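Local coordinates for protein CT398 (Chlamydia trachomatis, PDB 4ILO) that is of unknown function but, with a long coiled-coil hairpin joined to a zinc ribbon, may bind DNA or RNA, at residues I38-R46 / T138-E146; L185-V193 / E227-W235. One frame throughout, in Å; residues are numbered along the deposited sequence.

Interaction 1 (I38-R46 / T138-E146); sequences IQALKTDIR and TENSSSAIE
The helical segments 38-46 and 138-146 run antiparallel, their axes 10.6 Å apart at closest approach and 161° between directions, with Ile-38 level with Ser-142 and Lys-42 level with Thr-138. Lys-42 is the knob of this interface, set in a hole formed by Thr-138, Glu-139, Ser-142 and Glu-146. Its aliphatic part does the packing: CD lies 3.7 Å from CG of Glu-139. A bend at chi3 (-82°) then turns the ammonium toward Glu-146, which arrives from the opposite direction; NZ meets OE1 at 2.9 Å on the syn side of the carboxylate, and a weak bond runs to OE2. Ser-142 OG donates to the same OE1 at 2.7 Å, nearly along the C-O bond. Two donors thus grip one oxygen and limit rotation of the carboxylate, whose OE2 also pairs with Arg-150.

One turn on, Arg-46 offers NH2 to Glu-139 OE1 at 2.7 Å. The acceptor lies in the guanidinium plane and uses its anti lone pair, although the two flat groups are turned 67° apart, while CB of Lys-42 covers one guanidinium face. Apolar contacts flank these charges: Leu-41 CD2 touches Thr-138 CG2 at 3.7 Å, and the side chains of Ile-38 and Ile-145 cross at about a right angle, CD1 of the first 4.0 Å from CG2 of the second. A knob that also forms an interhelical salt bridge, with a second bridge one turn on, fits the antiparallel coiled-coil hairpin of this family.

Interaction 2 (L185-V193 / E227-W235); sequences LLNNKKDRV and EHCSRILYW. With ZN (zinc ion), chain C; EDO (1,2-ethanediol), chain D.
Arg-231 lays its extended side chain along the turn that follows helix 176-189, and residues of that turn meet the edge of its guanidinium. NH2 donates to Asp-191 OD1 at 2.7 Å, in the guanidinium plane and onto the syn lone pair, with the carboxylate turned 45° from the guanidinium. NE bonds to Arg-192 O at 2.9 Å, slightly tilted from that plane. NH1 points back to Cys-229 SG, 3.4 Å away, so all three nitrogens are engaged and the group's rotation is fixed.

Lys-189 crosses one face of the guanidinium, CD lying 3.7 Å above the plane and toward its rim. Its bend at chi2 (-75°) carries NZ past the arginine to Cys-229 O, met on a lone pair in the carbonyl plane. Beside this polar cluster, Leu-185 rests its methyls on Ser-230 O and reaches Ile-232 with CD1, while Ile-232 N bonds to Val-193 O at 2.9 Å.

Cys-229 SG also binds the zinc ion, whose site Cys-202, Cys-205 and Cys-226 complete; NH1 and the backbone N of Arg-231, which both donate to this sulfur, would probably temper its negative charge. Arg-231 is thereby a second-shell residue of a four-cysteine site held by short beta strands, as in C4-type zinc ribbons.

From the N terminus, helix 2-86 supplies the first half of interaction 1. The chain then reverses between residues 86 and 90 and returns along helix 90-171, where 138-146 closes a long, almost wholly helical loop. Only afterwards does helix 176-189 lead into interaction 2, which closes a shorter loop holding three strands and helix 211-219. The two contacts are therefore in series, neither nested nor crossed, with centres about 43 Å apart. Interaction 1 ties together the arms of the hairpin; interaction 2 joins the end of helix 176-189 to the zinc ribbon. Within the latter, Arg-192 also forms a salt bridge with Glu-16, linking the ribbon junction back to helix 2-86.

Interaction 1 (I38-R46 / T138-E146)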
loop_
_atom_site.group_PDB
_atom_site.type_symbol
_atom_site.label_atom_id
_atom_site.label_comp_id
_atom_site.label_asym_id
_atom_site.label_seq_id
_atom_site.Cartn_x
_atom_site.Cartn_y
_atom_site.Cartn_z
ATOM N N ILE A 38 2.816 -0.140 -5.029
ATOM C CA ILE A 38 2.646 -0.840 -6.301
ATOM C C ILE A 38 1.546 -1.894 -6.189
ATOM O O ILE A 38 0.633 -1.940 -7.024
ATOM C CB ILE A 38 3.992 -1.421 -6.774
ATOM C CG1 ILE A 38 4.957 -0.282 -7.092
ATOM C CG2 ILE A 38 3.822 -2.206 -8.044
ATOM C CD1 ILE A 38 6.373 -0.743 -7.432
ATOM N N GLN A 39 1.586 -2.723 -5.128
ATOM C CA GLN A 39 0.503 -3.681 -4.874
ATOM C C GLN A 39 -0.858 -2.984 -4.840
ATOM O O GLN A 39 -1.835 -3.483 -5.396
ATOM C CB GLN A 39 0.731 -4.437 -3.563
ATOM N N ALA A 40 -0.939 -1.832 -4.180
ATOM C CA ALA A 40 -2.215 -1.142 -4.042
ATOM C C ALA A 40 -2.714 -0.589 -5.382
ATOM O O ALA A 40 -3.923 -0.489 -5.602
ATOM C CB ALA A 40 -2.076 -0.036 -2.987
ATOM N N LEU A 41 -1.818 -0.203 -6.284
ATOM C CA LEU A 41 -2.282 0.239 -7.585
ATOM C C LEU A 41 -2.895 -0.928 -8.350
ATOM O O LEU A 41 -3.935 -0.772 -9.013
ATOM C CB LEU A 41 -1.136 0.904 -8.358
ATOM C CG LEU A 41 -1.464 1.450 -9.760
ATOM C CD1 LEU A 41 -2.164 2.792 -9.702
ATOM C CD2 LEU A 41 -0.196 1.586 -10.594
ATOM N N LYS A 42 -2.289 -2.119 -8.240
ATOM C CA LYS A 42 -2.866 -3.300 -8.878
ATOM C C LYS A 42 -4.154 -3.704 -8.191
ATOM O O LYS A 42 -5.126 -4.065 -8.855
ATOM C CB LYS A 42 -1.908 -4.486 -8.849
ATOM C CG LYS A 42 -0.589 -4.243 -9.598
ATOM C CD LYS A 42 0.251 -5.507 -9.763
ATOM C CE LYS A 42 1.084 -5.836 -8.524
ATOM N NZ LYS A 42 2.088 -6.882 -8.882
ATOM N N THR A 43 -4.182 -3.674 -6.860
ATOM C CA THR A 43 -5.369 -4.161 -6.190
ATOM C C THR A 43 -6.566 -3.283 -6.509
ATOM O O THR A 43 -7.690 -3.783 -6.642
ATOM C CB THR A 43 -5.110 -4.259 -4.697
ATOM O OG1 THR A 43 -4.181 -5.327 -4.478
ATOM C CG2 THR A 43 -6.419 -4.537 -3.956
ATOM N N ASP A 44 -6.336 -1.984 -6.683
ATOM C CA ASP A 44 -7.415 -1.105 -7.084
ATOM C C ASP A 44 -7.945 -1.478 -8.463
ATOM O O ASP A 44 -9.163 -1.422 -8.718
ATOM C CB ASP A 44 -6.936 0.340 -7.071
ATOM C CG ASP A 44 -8.037 1.302 -7.449
ATOM O OD1 ASP A 44 -8.998 1.404 -6.660
ATOM O OD2 ASP A 44 -7.958 1.939 -8.531
ATOM N N ILE A 45 -7.060 -1.851 -9.382
ATOM C CA ILE A 45 -7.550 -2.175 -10.719
ATOM C C ILE A 45 -8.295 -3.503 -10.693
ATOM O O ILE A 45 -9.283 -3.681 -11.404
ATOM C CB ILE A 45 -6.436 -2.160 -11.773
ATOM C CG1 ILE A 45 -5.798 -0.783 -11.872
ATOM C CG2 ILE A 45 -7.012 -2.505 -13.117
ATOM C CD1 ILE A 45 -4.487 -0.804 -12.630
ATOM N N ARG A 46 -7.828 -4.456 -9.887
ATOM C CA ARG A 46 -8.525 -5.735 -9.782
ATOM C C ARG A 46 -9.920 -5.547 -9.225
ATOM O O ARG A 46 -10.865 -6.228 -9.656
ATOM C CB ARG A 46 -7.722 -6.702 -8.901
ATOM C CG ARG A 46 -6.591 -7.410 -9.641
ATOM C CD ARG A 46 -5.521 -7.995 -8.669
ATOM N NE ARG A 46 -4.243 -8.256 -9.347
ATOM C CZ ARG A 46 -3.049 -8.317 -8.742
ATOM N NH1 ARG A 46 -2.935 -8.145 -7.422
ATOM N NH2 ARG A 46 -1.951 -8.566 -9.461
ATOM N N THR A 138 -0.134 -2.539 -16.239
ATOM C CA THR A 138 0.433 -2.140 -14.961
ATOM C C THR A 138 1.329 -3.248 -14.406
ATOM O O THR A 138 2.488 -3.002 -14.053
ATOM C CB THR A 138 -0.712 -1.805 -14.000
ATOM O OG1 THR A 138 -1.468 -0.695 -14.518
ATOM C CG2 THR A 138 -0.197 -1.464 -12.605
ATOM N N GLU A 139 0.817 -4.484 -14.356
ATOM C CA GLU A 139 1.634 -5.629 -13.956
ATOM C C GLU A 139 2.907 -5.715 -14.788
ATOM O O GLU A 139 4.009 -5.868 -14.255
ATOM C CB GLU A 139 0.829 -6.921 -14.099
ATOM C CG GLU A 139 -0.332 -7.026 -13.113
ATOM C CD GLU A 139 -1.087 -8.358 -13.217
ATOM O OE1 GLU A 139 -1.536 -8.860 -12.163
ATOM O OE2 GLU A 139 -1.235 -8.898 -14.345
ATOM N N ASN A 140 2.775 -5.621 -16.105
ATOM C CA ASN A 140 3.956 -5.710 -16.955
ATOM C C ASN A 140 4.951 -4.593 -16.636
ATOM O O ASN A 140 6.142 -4.849 -16.485
ATOM C CB ASN A 140 3.548 -5.709 -18.431
ATOM C CG ASN A 140 4.742 -5.893 -19.368
ATOM O OD1 ASN A 140 5.054 -7.017 -19.802
ATOM N ND2 ASN A 140 5.420 -4.787 -19.685
ATOM N N SER A 141 4.486 -3.339 -16.542
ATOM C CA SER A 141 5.404 -2.230 -16.325
ATOM C C SER A 141 6.071 -2.301 -14.968
ATOM O O SER A 141 7.054 -1.589 -14.738
ATOM C CB SER A 141 4.672 -0.893 -16.403
ATOM O OG SER A 141 4.527 -0.500 -17.752
ATOM N N SER A 142 5.562 -3.129 -14.066
ATOM C CA SER A 142 5.990 -3.058 -12.687
ATOM C C SER A 142 6.733 -4.289 -12.213
ATOM O O SER A 142 7.375 -4.226 -11.166
ATOM C CB SER A 142 4.771 -2.833 -11.775
ATOM O OG SER A 142 4.083 -4.050 -11.539
ATOM N N SER A 143 6.659 -5.413 -12.923
ATOM C CA SER A 143 7.216 -6.621 -12.331
ATOM C C SER A 143 8.731 -6.516 -12.180
ATOM O O SER A 143 9.303 -7.001 -11.190
ATOM C CB SER A 143 6.818 -7.845 -13.160
ATOM O OG SER A 143 7.420 -7.774 -14.423
ATOM N N ALA A 144 9.408 -5.895 -13.150
ATOM C CA ALA A 144 10.859 -5.763 -13.043
ATOM C C ALA A 144 11.234 -4.844 -11.898
ATOM O O ALA A 144 12.279 -5.019 -11.250
ATOM C CB ALA A 144 11.433 -5.214 -14.353
ATOM N N ILE A 145 10.397 -3.852 -11.641
ATOM C CA ILE A 145 10.679 -2.916 -10.566
ATOM C C ILE A 145 10.489 -3.605 -9.226
ATOM O O ILE A 145 11.333 -3.491 -8.331
ATOM C CB ILE A 145 9.792 -1.667 -10.757
ATOM C CG1 ILE A 145 10.316 -0.923 -11.990
ATOM C CG2 ILE A 145 9.817 -0.763 -9.531
ATOM C CD1 ILE A 145 9.336 -0.054 -12.680
ATOM N N GLU A 146 9.419 -4.397 -9.098
ATOM C CA GLU A 146 9.155 -5.056 -7.827
ATOM C C GLU A 146 10.249 -6.034 -7.493
ATOM O O GLU A 146 10.637 -6.159 -6.325
ATOM C CB GLU A 146 7.845 -5.818 -7.868
ATOM C CG GLU A 146 6.612 -4.958 -8.005
ATOM C CD GLU A 146 5.383 -5.809 -8.325
ATOM O OE1 GLU A 146 4.633 -5.440 -9.255
ATOM O OE2 GLU A 146 5.195 -6.858 -7.661
#

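Interaction 2 (L185-V193 / E227-W235)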
loop_
_atom_site.group_PDB
_atom_site.type_symbol
_atom_site.label_atom_id
_atom_site.label_comp_id
_atom_site.label_asym_id
_atom_site.label_seq_id
_atom_site.Cartn_x
_atom_site.Cartn_y
_atom_site.Cartn_z
ATOM N N LEU A 185 20.323 6.810 25.284
ATOM C CA LEU A 185 20.479 8.025 24.478
ATOM C C LEU A 185 20.137 7.758 23.011
ATOM O O LEU A 185 19.404 8.535 22.382
ATOM C CB LEU A 185 21.921 8.558 24.605
ATOM C CG LEU A 185 22.260 9.286 25.917
ATOM C CD1 LEU A 185 23.694 9.725 25.901
ATOM C CD2 LEU A 185 21.279 10.507 26.137
ATOM N N LEU A 186 20.665 6.658 22.452
ATOM C CA LEU A 186 20.511 6.367 21.028
ATOM C C LEU A 186 19.056 6.098 20.694
ATOM O O LEU A 186 18.530 6.585 19.686
ATOM C CB LEU A 186 21.327 5.129 20.675
ATOM C CG LEU A 186 21.313 4.673 19.212
ATOM C CD1 LEU A 186 22.194 5.566 18.408
ATOM C CD2 LEU A 186 21.732 3.217 19.057
ATOM N N ASN A 187 18.396 5.299 21.526
ATOM C CA ASN A 187 16.974 5.060 21.333
ATOM C C ASN A 187 16.190 6.359 21.378
ATOM O O ASN A 187 15.209 6.516 20.655
ATOM C CB ASN A 187 16.492 4.049 22.376
ATOM C CG ASN A 187 16.869 2.625 21.996
ATOM O OD1 ASN A 187 16.952 2.295 20.802
ATOM N ND2 ASN A 187 17.105 1.778 22.993
ATOM N N ASN A 188 16.648 7.325 22.168
ATOM C CA ASN A 188 15.947 8.601 22.282
ATOM C C ASN A 188 16.191 9.498 21.050
ATOM O O ASN A 188 15.241 10.060 20.493
ATOM C CB ASN A 188 16.331 9.217 23.645
ATOM C CG ASN A 188 16.052 10.716 23.756
ATOM O OD1 ASN A 188 15.258 11.286 22.993
ATOM N ND2 ASN A 188 16.706 11.367 24.744
ATOM N N LYS A 189 17.435 9.599 20.564
ATOM C CA LYS A 189 17.802 10.587 19.551
ATOM C C LYS A 189 17.902 10.017 18.150
ATOM O O LYS A 189 17.749 10.762 17.178
ATOM C CB LYS A 189 19.172 11.196 19.874
ATOM C CG LYS A 189 19.391 11.626 21.313
ATOM C CD LYS A 189 18.640 12.896 21.598
ATOM C CE LYS A 189 19.237 13.582 22.793
ATOM N NZ LYS A 189 18.477 14.808 23.044
ATOM N N LYS A 190 18.233 8.733 18.008
ATOM C CA LYS A 190 18.320 8.092 16.690
ATOM C C LYS A 190 19.437 8.682 15.829
ATOM O O LYS A 190 19.346 8.708 14.600
ATOM C CB LYS A 190 16.962 8.123 15.952
ATOM C CG LYS A 190 16.126 6.822 16.073
ATOM C CD LYS A 190 15.312 6.748 17.362
ATOM C CE LYS A 190 14.551 5.421 17.497
ATOM N NZ LYS A 190 15.445 4.232 17.712
ATOM N N ASP A 191 20.514 9.141 16.451
ATOM C CA ASP A 191 21.688 9.619 15.729
ATOM C C ASP A 191 22.856 9.601 16.721
ATOM O O ASP A 191 22.739 9.044 17.819
ATOM C CB ASP A 191 21.427 10.969 15.038
ATOM C CG ASP A 191 21.232 12.120 16.026
ATOM O OD1 ASP A 191 21.458 11.927 17.240
ATOM O OD2 ASP A 191 20.854 13.233 15.598
ATOM N N ARG A 192 23.987 10.190 16.346
ATOM C CA ARG A 192 25.187 10.012 17.171
ATOM C C ARG A 192 24.967 10.660 18.523
ATOM O O ARG A 192 24.638 11.849 18.607
ATOM C CB ARG A 192 26.435 10.561 16.490
ATOM C CG ARG A 192 26.921 9.603 15.406
ATOM C CD ARG A 192 28.170 10.082 14.613
ATOM N NE ARG A 192 28.453 9.155 13.508
ATOM C CZ ARG A 192 27.822 9.158 12.322
ATOM N NH1 ARG A 192 26.880 10.054 12.022
ATOM N NH2 ARG A 192 28.153 8.270 11.397
ATOM N N VAL A 193 25.139 9.868 19.577
ATOM C CA VAL A 193 24.934 10.344 20.937
ATOM C C VAL A 193 26.239 10.407 21.773
ATOM O O VAL A 193 26.233 10.977 22.885
ATOM C CB VAL A 193 23.854 9.501 21.628
ATOM C CG1 VAL A 193 22.481 9.698 20.880
ATOM C CG2 VAL A 193 24.253 8.035 21.619
ATOM N N GLU A 227 25.124 19.748 28.744
ATOM C CA GLU A 227 24.165 20.349 29.664
ATOM C C GLU A 227 22.831 20.670 28.991
ATOM O O GLU A 227 21.844 20.925 29.698
ATOM C CB GLU A 227 24.765 21.610 30.282
ATOM C CG GLU A 227 25.924 21.325 31.242
ATOM C CD GLU A 227 26.271 22.530 32.093
ATOM O OE1 GLU A 227 25.715 22.628 33.205
ATOM O OE2 GLU A 227 27.076 23.383 31.646
ATOM N N HIS A 228 22.764 20.629 27.659
ATOM C CA HIS A 228 21.526 20.947 26.939
ATOM C C HIS A 228 20.867 19.763 26.261
ATOM O O HIS A 228 19.642 19.629 26.335
ATOM C CB HIS A 228 21.793 22.084 25.948
ATOM C CG HIS A 228 22.475 23.244 26.613
ATOM N ND1 HIS A 228 21.788 24.333 27.107
ATOM C CD2 HIS A 228 23.771 23.432 26.958
ATOM C CE1 HIS A 228 22.636 25.164 27.686
ATOM N NE2 HIS A 228 23.847 24.644 27.603
ATOM N N CYS A 229 21.620 18.874 25.618
ATOM C CA CYS A 229 20.997 17.740 24.954
ATOM C C CYS A 229 21.229 16.420 25.664
ATOM O O CYS A 229 20.605 15.430 25.293
ATOM C CB CYS A 229 21.456 17.631 23.489
ATOM S SG CYS A 229 23.185 17.038 23.206
ATOM N N SER A 230 22.121 16.364 26.649
ATOM C CA SER A 230 22.392 15.169 27.472
ATOM C C SER A 230 23.254 14.120 26.762
ATOM O O SER A 230 23.535 13.053 27.387
ATOM C CB SER A 230 21.118 14.460 27.979
ATOM O OG SER A 230 20.354 15.290 28.850
ATOM N N ARG A 231 23.679 14.345 25.520
ATOM C CA ARG A 231 24.610 13.437 24.879
ATOM C C ARG A 231 25.934 13.378 25.648
ATOM O O ARG A 231 26.301 14.311 26.365
ATOM C CB ARG A 231 24.908 13.910 23.467
ATOM C CG ARG A 231 23.687 13.823 22.516
ATOM C CD ARG A 231 24.107 14.188 21.112
ATOM N NE ARG A 231 23.111 13.790 20.111
ATOM C CZ ARG A 231 22.012 14.482 19.841
ATOM N NH1 ARG A 231 21.733 15.590 20.509
ATOM N NH2 ARG A 231 21.171 14.044 18.906
ATOM N N ILE A 232 26.664 12.277 25.455
ATOM C CA ILE A 232 28.006 12.105 26.036
ATOM C C ILE A 232 29.017 12.892 25.205
ATOM O O ILE A 232 29.106 12.701 23.986
ATOM C CB ILE A 232 28.392 10.616 26.058
ATOM C CG1 ILE A 232 27.484 9.849 27.016
ATOM C CG2 ILE A 232 29.885 10.448 26.423
ATOM C CD1 ILE A 232 27.359 8.377 26.706
ATOM N N LEU A 233 29.802 13.753 25.859
ATOM C CA LEU A 233 30.809 14.555 25.172
ATOM C C LEU A 233 32.206 13.989 25.435
ATOM O O LEU A 233 32.509 13.474 26.523
ATOM C CB LEU A 233 30.789 16.010 25.667
ATOM C CG LEU A 233 29.648 16.979 25.341
ATOM C CD1 LEU A 233 29.743 18.213 26.209
ATOM C CD2 LEU A 233 29.667 17.402 23.835
ATOM N N TYR A 234 33.080 14.137 24.442
ATOM C CA TYR A 234 34.452 13.678 24.582
ATOM C C TYR A 234 35.357 14.610 23.787
ATOM O O TYR A 234 34.899 15.411 22.971
ATOM C CB TYR A 234 34.617 12.223 24.136
ATOM C CG TYR A 234 34.590 12.041 22.622
ATOM C CD1 TYR A 234 33.386 11.812 21.950
ATOM C CD2 TYR A 234 35.766 12.082 21.864
ATOM C CE1 TYR A 234 33.332 11.627 20.553
ATOM C CE2 TYR A 234 35.729 11.890 20.451
ATOM C CZ TYR A 234 34.508 11.671 19.811
ATOM O OH TYR A 234 34.444 11.497 18.448
ATOM N N TRP A 235 36.654 14.487 24.039
ATOM C CA TRP A 235 37.670 15.386 23.510
ATOM C C TRP A 235 38.509 14.645 22.473
ATOM O O TRP A 235 39.077 13.587 22.780
ATOM C CB TRP A 235 38.562 15.841 24.660
ATOM C CG TRP A 235 39.647 16.765 24.250
ATOM C CD1 TRP A 235 40.990 16.494 24.193
ATOM C CD2 TRP A 235 39.491 18.123 23.846
ATOM N NE1 TRP A 235 41.674 17.604 23.765
ATOM C CE2 TRP A 235 40.779 18.620 23.549
ATOM C CE3 TRP A 235 38.383 18.971 23.696
ATOM C CZ2 TRP A 235 40.992 19.927 23.107
ATOM C CZ3 TRP A 235 38.593 20.274 23.257
ATOM C CH2 TRP A 235 39.890 20.736 22.967
HETATM ZN ZN ZN C . 24.381 18.995 23.125
HETATM C C1 EDO D . 34.695 12.873 29.048
HETATM O O1 EDO D . 35.976 12.717 28.429
HETATM C C2 EDO D . 33.859 11.668 28.654
HETATM O O2 EDO D . 32.492 12.027 28.861
#